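Local structure of putative ketosteroid isomerase (Parabacteroides distasonis ATCC 8503, 3KE7) at residues B[43-48]-B[61-66]. The protein is a putative ketosteroid isomerase with a SnoaL-like domain of the NTF2 clan, whose pocket holds bicine in the crystal and whose natural substrate is not established. Residues are numbered along the deposited sequence; the frame is centred on the assembly and turned at random.
Sequences VIYFDP and RTYYKG
Asp47 OD2 accepts two tyrosine hydroxyls. From helix 57-65, Tyr63 OH donates to Asp47 OD2 at 2.6 Å, meeting the syn lone pair of that oxygen. Tyr45 OH, from the strand that leads into Asp47, donates at 2.7 Å to the same OD2 on its anti side, 18° out of the carboxylate plane. The other oxygen, OD1, takes the backbone N of Ser49, and Ser49 OG also bonds Tyr63 OH. Tyr63 holds CG anti to the backbone N (chi1 -179°), as does Tyr45, which sends the Tyr45 ring toward the helix and the Tyr63 ring toward the strand. The two rings meet obliquely, with Tyr45 CE1 3.7 Å from Tyr63 CE2 and the planes at 57°. Tyr64 approaches from the same side as Tyr63 and at about a right angle to Tyr45, its CE1 4.1 Å from Tyr45 CE2. One water joins Tyr45 OH, to which it donates at 2.8 Å, and Tyr64 OH. Tyr45 also packs on Thr125 and Trp127 of strand 120-129, and Tyr64 on Phe35 and Val36 of helix 34-38. The side chain of Tyr64 lies about 4 Å from the bound bicine and touches Leu69 of its pocket. An alanine in place of Asp47 would probably leave both tyrosine hydroxyls without their shared acceptor, and Tyr45 freer to shift. Two hydroxyls on OD2 and a backbone N-H on OD1 satisfy the buried carboxylate and fix its rotation, tying helix to strand.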
loop_
_atom_site.group_PDB
_atom_site.type_symbol
_atom_site.label_atom_id
_atom_site.label_comp_id
_atom_site.label_asym_id
_atom_site.label_seq_id
_atom_site.Cartn_x
_atom_site.Cartn_y
_atom_site.Cartn_z
ATOM N N VAL B 43 -0.143 4.433 -12.197
ATOM C CA VAL B 43 0.073 3.345 -11.270
ATOM C C VAL B 43 1.530 3.301 -10.763
ATOM O O VAL B 43 2.470 3.552 -11.501
ATOM C CB VAL B 43 -0.332 2.011 -11.937
ATOM C CG1 VAL B 43 0.616 1.687 -13.172
ATOM C CG2 VAL B 43 -0.348 0.871 -10.937
ATOM N N ILE B 44 1.669 2.962 -9.496
ATOM C CA ILE B 44 2.929 2.709 -8.850
ATOM C C ILE B 44 2.887 1.244 -8.429
ATOM O O ILE B 44 1.919 0.780 -7.862
ATOM C CB ILE B 44 3.117 3.611 -7.600
ATOM C CG1 ILE B 44 3.033 5.093 -7.939
ATOM C CG2 ILE B 44 4.416 3.269 -6.858
ATOM C CD1 ILE B 44 4.043 5.566 -8.847
ATOM N N TYR B 45 3.985 0.531 -8.616
ATOM C CA TYR B 45 4.041 -0.910 -8.348
ATOM C C TYR B 45 5.364 -1.342 -7.706
ATOM O O TYR B 45 6.461 -0.906 -8.104
ATOM C CB TYR B 45 3.914 -1.645 -9.709
ATOM C CG TYR B 45 4.052 -3.163 -9.678
ATOM C CD1 TYR B 45 5.294 -3.740 -9.660
ATOM C CD2 TYR B 45 2.922 -4.025 -9.734
ATOM C CE1 TYR B 45 5.451 -5.086 -9.635
ATOM C CE2 TYR B 45 3.074 -5.374 -9.729
ATOM C CZ TYR B 45 4.362 -5.908 -9.642
ATOM O OH TYR B 45 4.526 -7.292 -9.642
ATOM N N PHE B 46 5.245 -2.191 -6.679
ATOM C CA PHE B 46 6.348 -2.853 -6.039
ATOM C C PHE B 46 6.147 -4.366 -6.049
ATOM O O PHE B 46 5.043 -4.861 -5.854
ATOM C CB PHE B 46 6.436 -2.536 -4.532
ATOM C CG PHE B 46 6.621 -1.102 -4.139
ATOM C CD1 PHE B 46 7.891 -0.547 -3.958
ATOM C CD2 PHE B 46 5.536 -0.315 -3.803
ATOM C CE1 PHE B 46 8.060 0.753 -3.442
ATOM C CE2 PHE B 46 5.758 1.006 -3.310
ATOM C CZ PHE B 46 6.987 1.496 -3.122
ATOM N N ASP B 47 7.260 -5.091 -6.168
ATOM C CA ASP B 47 7.263 -6.521 -5.889
ATOM C C ASP B 47 8.682 -6.888 -5.465
ATOM O O ASP B 47 9.564 -6.063 -5.530
ATOM C CB ASP B 47 6.694 -7.423 -7.014
ATOM C CG ASP B 47 7.617 -7.621 -8.195
ATOM O OD1 ASP B 47 8.865 -7.557 -8.087
ATOM O OD2 ASP B 47 7.065 -7.995 -9.293
ATOM N N PRO B 48 8.888 -8.090 -4.983
ATOM C CA PRO B 48 10.199 -8.437 -4.418
ATOM C C PRO B 48 11.335 -8.540 -5.378
ATOM O O PRO B 48 12.465 -8.739 -4.908
ATOM C CB PRO B 48 9.941 -9.806 -3.766
ATOM C CG PRO B 48 8.505 -9.806 -3.466
ATOM C CD PRO B 48 7.893 -9.123 -4.641
ATOM N N ARG B 61 3.504 -2.053 -17.961
ATOM C CA ARG B 61 3.257 -2.838 -19.165
ATOM C C ARG B 61 4.525 -3.528 -19.630
ATOM O O ARG B 61 4.511 -4.728 -19.869
ATOM C CB ARG B 61 2.660 -1.962 -20.261
ATOM C CG ARG B 61 2.350 -2.762 -21.495
ATOM C CD ARG B 61 2.005 -1.861 -22.689
ATOM N NE ARG B 61 1.175 -0.743 -22.282
ATOM C CZ ARG B 61 -0.127 -0.803 -22.044
ATOM N NH1 ARG B 61 -0.799 -1.951 -22.183
ATOM N NH2 ARG B 61 -0.769 0.309 -21.662
ATOM N N THR B 62 5.613 -2.803 -19.740
ATOM C CA THR B 62 6.898 -3.378 -20.131
ATOM C C THR B 62 7.332 -4.508 -19.212
ATOM O O THR B 62 7.788 -5.559 -19.664
ATOM C CB THR B 62 7.964 -2.262 -20.169
ATOM O OG1 THR B 62 7.534 -1.299 -21.137
ATOM C CG2 THR B 62 9.357 -2.827 -20.554
ATOM N N TYR B 63 7.165 -4.318 -17.905
ATOM C CA TYR B 63 7.507 -5.344 -16.932
ATOM C C TYR B 63 6.631 -6.611 -17.117
ATOM O O TYR B 63 7.125 -7.746 -17.194
ATOM C CB TYR B 63 7.320 -4.771 -15.527
ATOM C CG TYR B 63 7.657 -5.711 -14.419
ATOM C CD1 TYR B 63 8.927 -6.223 -14.294
ATOM C CD2 TYR B 63 6.705 -6.070 -13.469
ATOM C CE1 TYR B 63 9.242 -7.086 -13.263
ATOM C CE2 TYR B 63 7.021 -6.881 -12.415
ATOM C CZ TYR B 63 8.294 -7.411 -12.339
ATOM O OH TYR B 63 8.660 -8.295 -11.317
ATOM N N TYR B 64 5.325 -6.398 -17.226
ATOM C CA TYR B 64 4.392 -7.501 -17.364
ATOM C C TYR B 64 4.538 -8.257 -18.680
ATOM O O TYR B 64 4.277 -9.466 -18.751
ATOM C CB TYR B 64 2.927 -6.992 -17.213
ATOM C CG TYR B 64 2.380 -7.116 -15.838
ATOM C CD1 TYR B 64 2.701 -6.235 -14.855
ATOM C CD2 TYR B 64 1.518 -8.141 -15.542
ATOM C CE1 TYR B 64 2.175 -6.345 -13.585
ATOM C CE2 TYR B 64 0.990 -8.294 -14.269
ATOM C CZ TYR B 64 1.311 -7.391 -13.298
ATOM O OH TYR B 64 0.764 -7.603 -12.029
ATOM N N LYS B 65 5.025 -7.585 -19.715
ATOM C CA LYS B 65 5.262 -8.251 -20.987
ATOM C C LYS B 65 6.290 -9.370 -20.847
ATOM O O LYS B 65 6.276 -10.299 -21.643
ATOM C CB LYS B 65 5.763 -7.259 -22.028
ATOM C CG LYS B 65 4.669 -6.378 -22.599
ATOM C CD LYS B 65 5.210 -5.194 -23.469
ATOM C CE LYS B 65 6.159 -5.626 -24.535
ATOM N NZ LYS B 65 5.470 -6.334 -25.685
ATOM N N GLY B 66 7.141 -9.303 -19.835
ATOM C CA GLY B 66 8.182 -10.309 -19.638
ATOM C C GLY B 66 7.795 -11.405 -18.672
ATOM O O GLY B 66 8.562 -12.331 -18.476
HETATM O O HOH W 1 2.552 -9.105 -10.479
#